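Local coordinates for giding protein-mglB (PDB 1J3W) that probably acts as a guanyl-nucleotide exchange factor and molecular adaptor, at residues L20-L33 against A43-L56. Sequence-based numbering, arbitrary orientation.
Sequences LEETLRETGARYAL and AHKEALWAPKPPPL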
ATOM      1  N   LEU B  20     -10.717 -13.711  22.401  1.00 10.66           N
ATOM      2  CA  LEU B  20     -11.560 -12.927  21.501  1.00  9.73           C
ATOM      3  C   LEU B  20     -12.944 -12.687  22.085  1.00 10.19           C
ATOM      4  O   LEU B  20     -13.459 -11.570  22.021  1.00  9.88           O
ATOM      5  CB  LEU B  20     -11.682 -13.608  20.133  1.00  9.54           C
ATOM      6  CG  LEU B  20     -10.384 -13.762  19.333  1.00 10.32           C
ATOM      7  CD1 LEU B  20     -10.689 -14.465  18.029  1.00 12.16           C
ATOM      8  CD2 LEU B  20      -9.748 -12.401  19.063  1.00 10.00           C
ATOM      9  N   GLU B  21     -13.542 -13.728  22.657  1.00 10.23           N
ATOM     10  CA  GLU B  21     -14.866 -13.611  23.254  1.00 12.57           C
ATOM     11  C   GLU B  21     -14.872 -12.633  24.424  1.00 12.08           C
ATOM     12  O   GLU B  21     -15.764 -11.786  24.535  1.00 12.47           O
ATOM     13  CB  GLU B  21     -15.354 -14.985  23.722  1.00 14.30           C
ATOM     14  CG  GLU B  21     -15.677 -15.929  22.576  1.00 20.59           C
ATOM     15  CD  GLU B  21     -15.929 -17.351  23.032  1.00 23.94           C
ATOM     16  OE1 GLU B  21     -16.437 -18.150  22.215  1.00 27.06           O
ATOM     17  OE2 GLU B  21     -15.616 -17.676  24.197  1.00 26.65           O
ATOM     18  N   GLU B  22     -13.878 -12.753  25.296  1.00 11.65           N
ATOM     19  CA  GLU B  22     -13.776 -11.873  26.454  1.00 12.74           C
ATOM     20  C   GLU B  22     -13.563 -10.430  26.009  1.00 12.06           C
ATOM     21  O   GLU B  22     -14.134  -9.501  26.581  1.00 12.01           O
ATOM     22  CB  GLU B  22     -12.613 -12.316  27.347  1.00 15.71           C
ATOM     23  CG  GLU B  22     -12.807 -13.696  27.961  1.00 22.04           C
ATOM     24  CD  GLU B  22     -11.559 -14.205  28.656  1.00 26.34           C
ATOM     25  OE1 GLU B  22     -11.609 -15.315  29.231  1.00 29.26           O
ATOM     26  OE2 GLU B  22     -10.527 -13.501  28.624  1.00 30.07           O
ATOM     27  N   THR B  23     -12.749 -10.244  24.975  1.00 10.17           N
ATOM     28  CA  THR B  23     -12.464  -8.903  24.478  1.00 10.03           C
ATOM     29  C   THR B  23     -13.730  -8.238  23.929  1.00  9.53           C
ATOM     30  O   THR B  23     -13.939  -7.040  24.119  1.00 10.40           O
ATOM     31  CB  THR B  23     -11.356  -8.955  23.415  1.00 10.35           C
ATOM     32  OG1 THR B  23     -10.183  -9.540  24.006  1.00 11.21           O
ATOM     33  CG2 THR B  23     -10.995  -7.553  22.933  1.00 10.88           C
ATOM     34  N   LEU B  24     -14.579  -9.011  23.258  1.00 10.19           N
ATOM     35  CA  LEU B  24     -15.825  -8.448  22.741  1.00  9.92           C
ATOM     36  C   LEU B  24     -16.684  -7.966  23.908  1.00 10.38           C
ATOM     37  O   LEU B  24     -17.249  -6.876  23.861  1.00 11.56           O
ATOM     38  CB  LEU B  24     -16.593  -9.492  21.928  1.00 10.61           C
ATOM     39  CG  LEU B  24     -15.986  -9.851  20.569  1.00 10.43           C
ATOM     40  CD1 LEU B  24     -16.712 -11.050  19.999  1.00 12.79           C
ATOM     41  CD2 LEU B  24     -16.091  -8.659  19.614  1.00 12.76           C
ATOM     42  N   ARG B  25     -16.782  -8.777  24.955  1.00 11.01           N
ATOM     43  CA  ARG B  25     -17.579  -8.404  26.118  1.00 11.95           C
ATOM     44  C   ARG B  25     -17.045  -7.165  26.840  1.00 11.41           C
ATOM     45  O   ARG B  25     -17.816  -6.293  27.249  1.00 13.21           O
ATOM     46  CB  ARG B  25     -17.659  -9.577  27.101  1.00 13.96           C
ATOM     47  CG  ARG B  25     -18.531 -10.727  26.623  1.00 20.59           C
ATOM     48  CD  ARG B  25     -18.791 -11.732  27.739  1.00 24.68           C
ATOM     49  NE  ARG B  25     -17.643 -12.594  28.012  1.00 30.18           N
ATOM     50  CZ  ARG B  25     -17.247 -13.587  27.218  1.00 32.24           C
ATOM     51  NH1 ARG B  25     -17.904 -13.847  26.096  1.00 34.92           N
ATOM     52  NH2 ARG B  25     -16.196 -14.324  27.551  1.00 33.31           N
ATOM     53  N   GLU B  26     -15.727  -7.084  26.987  1.00 11.35           N
ATOM     54  CA  GLU B  26     -15.104  -5.959  27.680  1.00 11.28           C
ATOM     55  C   GLU B  26     -15.104  -4.647  26.906  1.00 11.48           C
ATOM     56  O   GLU B  26     -15.143  -3.572  27.501  1.00 12.78           O
ATOM     57  CB  GLU B  26     -13.650  -6.300  28.037  1.00 11.95           C
ATOM     58  CG  GLU B  26     -13.487  -7.452  29.011  1.00 14.87           C
ATOM     59  CD  GLU B  26     -13.639  -7.031  30.458  1.00 18.49           C
ATOM     60  OE1 GLU B  26     -14.061  -5.884  30.718  1.00 19.04           O
ATOM     61  OE2 GLU B  26     -13.331  -7.858  31.344  1.00 21.84           O
ATOM     62  N   THR B  27     -15.062  -4.742  25.582  1.00 10.57           N
ATOM     63  CA  THR B  27     -14.987  -3.552  24.737  1.00 10.71           C
ATOM     64  C   THR B  27     -16.288  -3.056  24.139  1.00  9.84           C
ATOM     65  O   THR B  27     -16.434  -1.861  23.884  1.00 11.69           O
ATOM     66  CB  THR B  27     -14.037  -3.774  23.539  1.00  9.82           C
ATOM     67  OG1 THR B  27     -14.554  -4.828  22.710  1.00  9.58           O
ATOM     68  CG2 THR B  27     -12.639  -4.127  24.013  1.00 11.22           C
ATOM     69  N   GLY B  28     -17.219  -3.971  23.906  1.00  9.79           N
ATOM     70  CA  GLY B  28     -18.463  -3.592  23.268  1.00  9.75           C
ATOM     71  C   GLY B  28     -18.298  -3.634  21.754  1.00 10.05           C
ATOM     72  O   GLY B  28     -19.186  -3.199  21.020  1.00 10.56           O
ATOM     73  N   ALA B  29     -17.165  -4.152  21.279  1.00  8.72           N
ATOM     74  CA  ALA B  29     -16.917  -4.248  19.841  1.00  8.61           C
ATOM     75  C   ALA B  29     -17.834  -5.271  19.172  1.00  8.83           C
ATOM     76  O   ALA B  29     -18.396  -6.148  19.832  1.00 10.30           O
ATOM     77  CB  ALA B  29     -15.459  -4.618  19.576  1.00  9.38           C
ATOM     78  N   ARG B  30     -17.966  -5.156  17.854  1.00  8.66           N
ATOM     79  CA  ARG B  30     -18.807  -6.058  17.081  1.00  8.70           C
ATOM     80  C   ARG B  30     -18.113  -7.355  16.706  1.00  8.65           C
ATOM     81  O   ARG B  30     -18.658  -8.442  16.896  1.00  8.67           O
ATOM     82  CB  ARG B  30     -19.259  -5.400  15.773  1.00 10.39           C
ATOM     83  CG  ARG B  30     -20.227  -4.249  15.900  1.00 12.99           C
ATOM     84  CD  ARG B  30     -20.758  -3.892  14.512  1.00 16.07           C
ATOM     85  NE  ARG B  30     -21.757  -2.829  14.552  1.00 20.15           N
ATOM     86  CZ  ARG B  30     -22.515  -2.484  13.518  1.00 19.48           C
ATOM     87  NH1 ARG B  30     -22.395  -3.125  12.362  1.00 22.85           N
ATOM     88  NH2 ARG B  30     -23.382  -1.486  13.634  1.00 22.56           N
ATOM     89  N   TYR B  31     -16.909  -7.235  16.151  1.00  8.68           N
ATOM     90  CA  TYR B  31     -16.187  -8.410  15.682  1.00  9.28           C
ATOM     91  C   TYR B  31     -14.736  -8.389  16.115  1.00  8.12           C
ATOM     92  O   TYR B  31     -14.108  -7.327  16.176  1.00  8.42           O
ATOM     93  CB  TYR B  31     -16.261  -8.477  14.145  1.00  9.85           C
ATOM     94  CG  TYR B  31     -17.625  -8.129  13.578  1.00 10.55           C
ATOM     95  CD1 TYR B  31     -18.755  -8.872  13.921  1.00  9.98           C
ATOM     96  CD2 TYR B  31     -17.794  -7.022  12.742  1.00 10.44           C
ATOM     97  CE1 TYR B  31     -20.020  -8.517  13.457  1.00  9.79           C
ATOM     98  CE2 TYR B  31     -19.059  -6.659  12.271  1.00 10.91           C
ATOM     99  CZ  TYR B  31     -20.164  -7.410  12.638  1.00  9.01           C
ATOM    100  OH  TYR B  31     -21.418  -7.038  12.203  1.00 12.52           O
ATOM    101  N   ALA B  32     -14.208  -9.569  16.411  1.00  8.04           N
ATOM    102  CA  ALA B  32     -12.820  -9.709  16.836  1.00  8.66           C
ATOM    103  C   ALA B  32     -12.176 -10.833  16.045  1.00  9.21           C
ATOM    104  O   ALA B  32     -12.745 -11.917  15.915  1.00 10.17           O
ATOM    105  CB  ALA B  32     -12.757 -10.013  18.322  1.00 10.09           C
ATOM    106  N   LEU B  33     -10.989 -10.581  15.508  1.00  8.49           N
ATOM    107  CA  LEU B  33     -10.301 -11.602  14.730  1.00 10.39           C
ATOM    108  C   LEU B  33      -8.814 -11.615  14.986  1.00 10.02           C
ATOM    109  O   LEU B  33      -8.223 -10.592  15.335  1.00 10.25           O
ATOM    110  CB  LEU B  33     -10.468 -11.367  13.226  1.00 14.01           C
ATOM    111  CG  LEU B  33     -11.786 -11.065  12.532  1.00 15.20           C
ATOM    112  CD1 LEU B  33     -12.150  -9.598  12.732  1.00 12.33           C
ATOM    113  CD2 LEU B  33     -11.619 -11.355  11.041  1.00 15.71           C
ATOM    114  N   ALA B  43      -8.619 -17.182  13.697  1.00 11.90           N
ATOM    115  CA  ALA B  43      -9.721 -17.379  14.637  1.00 11.04           C
ATOM    116  C   ALA B  43     -10.557 -16.105  14.617  1.00 11.19           C
ATOM    117  O   ALA B  43     -10.022 -15.010  14.426  1.00 10.32           O
ATOM    118  CB  ALA B  43      -9.190 -17.630  16.045  1.00 12.64           C
ATOM    119  N   HIS B  44     -11.867 -16.238  14.792  1.00 10.35           N
ATOM    120  CA  HIS B  44     -12.734 -15.067  14.796  1.00 10.10           C
ATOM    121  C   HIS B  44     -13.986 -15.319  15.614  1.00 10.27           C
ATOM    122  O   HIS B  44     -14.495 -16.438  15.660  1.00 11.84           O
ATOM    123  CB  HIS B  44     -13.116 -14.663  13.366  1.00 10.94           C
ATOM    124  CG  HIS B  44     -13.985 -15.656  12.660  1.00  9.83           C
ATOM    125  ND1 HIS B  44     -15.359 -15.668  12.785  1.00 11.99           N
ATOM    126  CD2 HIS B  44     -13.676 -16.669  11.817  1.00 12.68           C
ATOM    127  CE1 HIS B  44     -15.857 -16.644  12.048  1.00 14.15           C
ATOM    128  NE2 HIS B  44     -14.856 -17.268  11.451  1.00 12.02           N
ATOM    129  N   LYS B  45     -14.460 -14.269  16.276  1.00 10.13           N
ATOM    130  CA  LYS B  45     -15.667 -14.339  17.085  1.00  9.83           C
ATOM    131  C   LYS B  45     -16.461 -13.061  16.891  1.00  9.79           C
ATOM    132  O   LYS B  45     -15.890 -11.987  16.675  1.00  9.75           O
ATOM    133  CB  LYS B  45     -15.316 -14.536  18.562  1.00 11.26           C
ATOM    134  CG  LYS B  45     -14.788 -15.935  18.851  1.00 15.14           C
ATOM    135  CD  LYS B  45     -15.859 -16.984  18.572  1.00 17.89           C
ATOM    136  CE  LYS B  45     -15.248 -18.365  18.383  1.00 21.88           C
ATOM    137  NZ  LYS B  45     -16.287 -19.417  18.157  1.00 24.40           N
ATOM    138  N   GLU B  46     -17.781 -13.182  16.955  1.00 10.10           N
ATOM    139  CA  GLU B  46     -18.662 -12.040  16.762  1.00 10.55           C
ATOM    140  C   GLU B  46     -19.553 -11.862  17.971  1.00 11.08           C
ATOM    141  O   GLU B  46     -19.920 -12.838  18.626  1.00 13.47           O
ATOM    142  CB  GLU B  46     -19.535 -12.247  15.521  1.00 12.02           C
ATOM    143  CG  GLU B  46     -18.761 -12.392  14.208  1.00 13.57           C
ATOM    144  CD  GLU B  46     -18.082 -13.743  14.057  1.00 15.61           C
ATOM    145  OE1 GLU B  46     -18.790 -14.776  14.067  1.00 17.97           O
ATOM    146  OE2 GLU B  46     -16.841 -13.771  13.922  1.00 13.43           O
ATOM    147  N   ALA B  47     -19.896 -10.615  18.276  1.00 11.00           N
ATOM    148  CA  ALA B  47     -20.771 -10.343  19.413  1.00 11.56           C
ATOM    149  C   ALA B  47     -22.151 -10.900  19.097  1.00 13.53           C
ATOM    150  O   ALA B  47     -22.635 -10.771  17.978  1.00 14.07           O
ATOM    151  CB  ALA B  47     -20.856  -8.847  19.663  1.00 12.06           C
ATOM    152  N   LEU B  48     -22.786 -11.512  20.092  1.00 16.94           N
ATOM    153  CA  LEU B  48     -24.103 -12.099  19.895  1.00 19.52           C
ATOM    154  C   LEU B  48     -25.146 -11.093  19.414  1.00 18.81           C
ATOM    155  O   LEU B  48     -26.066 -11.445  18.679  1.00 20.18           O
ATOM    156  CB  LEU B  48     -24.575 -12.752  21.199  1.00 22.65           C
ATOM    157  CG  LEU B  48     -23.714 -13.910  21.711  1.00 27.17           C
ATOM    158  CD1 LEU B  48     -24.284 -14.431  23.022  1.00 28.46           C
ATOM    159  CD2 LEU B  48     -23.675 -15.021  20.669  1.00 29.13           C
ATOM    160  N   TRP B  49     -24.986  -9.835  19.813  1.00 16.02           N
ATOM    161  CA  TRP B  49     -25.930  -8.787  19.444  1.00 15.93           C
ATOM    162  C   TRP B  49     -25.682  -8.172  18.072  1.00 15.23           C
ATOM    163  O   TRP B  49     -26.564  -7.537  17.496  1.00 15.70           O
ATOM    164  CB  TRP B  49     -25.893  -7.665  20.485  1.00 13.81           C
ATOM    165  CG  TRP B  49     -24.545  -6.998  20.608  1.00 13.39           C
ATOM    166  CD1 TRP B  49     -23.555  -7.298  21.500  1.00 13.28           C
ATOM    167  CD2 TRP B  49     -24.038  -5.935  19.788  1.00 11.08           C
ATOM    168  NE1 TRP B  49     -22.461  -6.488  21.285  1.00 12.48           N
ATOM    169  CE2 TRP B  49     -22.732  -5.644  20.241  1.00 11.88           C
ATOM    170  CE3 TRP B  49     -24.561  -5.201  18.713  1.00 11.42           C
ATOM    171  CZ2 TRP B  49     -21.941  -4.648  19.658  1.00 10.67           C
ATOM    172  CZ3 TRP B  49     -23.770  -4.207  18.131  1.00 12.69           C
ATOM    173  CH2 TRP B  49     -22.474  -3.943  18.610  1.00 12.16           C
ATOM    174  N   ALA B  50     -24.476  -8.354  17.550  1.00 15.18           N
ATOM    175  CA  ALA B  50     -24.113  -7.755  16.275  1.00 15.54           C
ATOM    176  C   ALA B  50     -24.714  -8.404  15.038  1.00 16.06           C
ATOM    177  O   ALA B  50     -25.001  -9.600  15.021  1.00 16.84           O
ATOM    178  CB  ALA B  50     -22.596  -7.721  16.146  1.00 15.38           C
ATOM    179  N   PRO B  51     -24.924  -7.605  13.981  1.00 15.58           N
ATOM    180  CA  PRO B  51     -25.488  -8.148  12.745  1.00 16.97           C
ATOM    181  C   PRO B  51     -24.409  -8.944  12.026  1.00 17.13           C
ATOM    182  O   PRO B  51     -23.253  -8.978  12.464  1.00 16.01           O
ATOM    183  CB  PRO B  51     -25.894  -6.897  11.975  1.00 18.17           C
ATOM    184  CG  PRO B  51     -24.875  -5.896  12.407  1.00 16.65           C
ATOM    185  CD  PRO B  51     -24.795  -6.141  13.899  1.00 15.96           C
ATOM    186  N   LYS B  52     -24.792  -9.598  10.936  1.00 17.08           N
ATOM    187  CA  LYS B  52     -23.848 -10.373  10.150  1.00 18.08           C
ATOM    188  C   LYS B  52     -22.697  -9.441   9.783  1.00 16.20           C
ATOM    189  O   LYS B  52     -22.920  -8.322   9.326  1.00 16.97           O
ATOM    190  CB  LYS B  52     -24.533 -10.886   8.884  1.00 21.58           C
ATOM    191  CG  LYS B  52     -23.631 -11.656   7.940  1.00 25.34           C
ATOM    192  CD  LYS B  52     -24.392 -12.035   6.677  1.00 27.83           C
ATOM    193  CE  LYS B  52     -23.502 -12.733   5.664  1.00 29.88           C
ATOM    194  NZ  LYS B  52     -24.255 -13.047   4.415  1.00 32.47           N
ATOM    195  N   PRO B  53     -21.450  -9.888   9.988  1.00 15.38           N
ATOM    196  CA  PRO B  53     -20.312  -9.032   9.654  1.00 14.35           C
ATOM    197  C   PRO B  53     -20.053  -8.969   8.163  1.00 16.09           C
ATOM    198  O   PRO B  53     -20.602  -9.754   7.392  1.00 16.22           O
ATOM    199  CB  PRO B  53     -19.155  -9.708  10.381  1.00 15.66           C
ATOM    200  CG  PRO B  53     -19.504 -11.159  10.254  1.00 16.25           C
ATOM    201  CD  PRO B  53     -20.990 -11.153  10.590  1.00 14.99           C
ATOM    202  N   PRO B  54     -19.238  -8.000   7.731  1.00 15.64           N
ATOM    203  CA  PRO B  54     -18.939  -7.920   6.303  1.00 15.30           C
ATOM    204  C   PRO B  54     -18.068  -9.154   6.068  1.00 15.26           C
ATOM    205  O   PRO B  54     -17.618  -9.781   7.029  1.00 14.69           O
ATOM    206  CB  PRO B  54     -18.156  -6.614   6.193  1.00 17.86           C
ATOM    207  CG  PRO B  54     -17.459  -6.529   7.508  1.00 17.67           C
ATOM    208  CD  PRO B  54     -18.536  -6.946   8.484  1.00 15.66           C
ATOM    209  N   PRO B  55     -17.825  -9.534   4.806  1.00 14.09           N
ATOM    210  CA  PRO B  55     -16.993 -10.717   4.552  1.00 14.85           C
ATOM    211  C   PRO B  55     -15.696 -10.651   5.359  1.00 13.42           C
ATOM    212  O   PRO B  55     -14.853  -9.788   5.116  1.00 13.09           O
ATOM    213  CB  PRO B  55     -16.749 -10.648   3.046  1.00 15.81           C
ATOM    214  CG  PRO B  55     -17.992  -9.982   2.539  1.00 19.99           C
ATOM    215  CD  PRO B  55     -18.224  -8.883   3.546  1.00 17.02           C
ATOM    216  N   LEU B  56     -15.527 -11.569   6.303  1.00 11.92           N
ATOM    217  CA  LEU B  56     -14.341 -11.550   7.151  1.00 11.90           C
ATOM    218  C   LEU B  56     -13.044 -11.854   6.428  1.00 12.49           C
ATOM    219  O   LEU B  56     -11.990 -11.343   6.808  1.00 12.20           O
ATOM    220  CB  LEU B  56     -14.519 -12.497   8.338  1.00 12.52           C
ATOM    221  CG  LEU B  56     -15.615 -12.082   9.325  1.00 14.59           C
ATOM    222  CD1 LEU B  56     -15.688 -13.111  10.439  1.00 14.71           C
ATOM    223  CD2 LEU B  56     -15.330 -10.698   9.891  1.00 16.50           C
TER
HETATM  224  O   HOH W   1     -19.527  -6.909  22.179  1.00 13.36           O
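The ring of Tyr31 is sandwiched between Arg30, its own neighbour, and Pro53. Arg30 CB lies over one face. On the opposite face Pro53 CB sits 3.4 Å from the centroid of the Tyr31 ring, 12° off the normal, a CH-pi contact. With CG anti to the carbonyl carbon (chi1 -41°), the ring is carried out to segment 43-56, and Glu46 CG comes up beside Tyr31 CD1 at 3.5 Å. At the far edge Tyr31 OH donates to Pro51 O over 2.7 Å. The hydroxyl stands above that carbonyl's plane, not on a lone pair. With an alanine in place of Tyr31, Pro51 O would probably lose this donor and Pro53 its aromatic face, and the proline-rich loop would probably be freer to shift. Arg30 CG meets Trp49 CH2 at 3.5 Å, the guanidinium and indole planes nearly perpendicular; the guanidinium also forms a salt bridge with Asp110. One water joins Trp49 NE1 to the backbone oxygens of Leu24 and Ala29, tying the turn to the helix end. On the sheet face that carries Ala32 and Lys45, Leu24 CD1 packs on Lys45 O at 3.6 Å, and Glu21 CG lies on Lys45 CG. Ala32 and Lys45 form a hydrogen-bonded antiparallel pair, and Ala47 N donates to Arg30 O. This is an antiparallel beta hairpin, strands 31-36 and 41-46, backed by helix 10-27, part of the helix-flanked sheet of the Roadblock/LC7 fold.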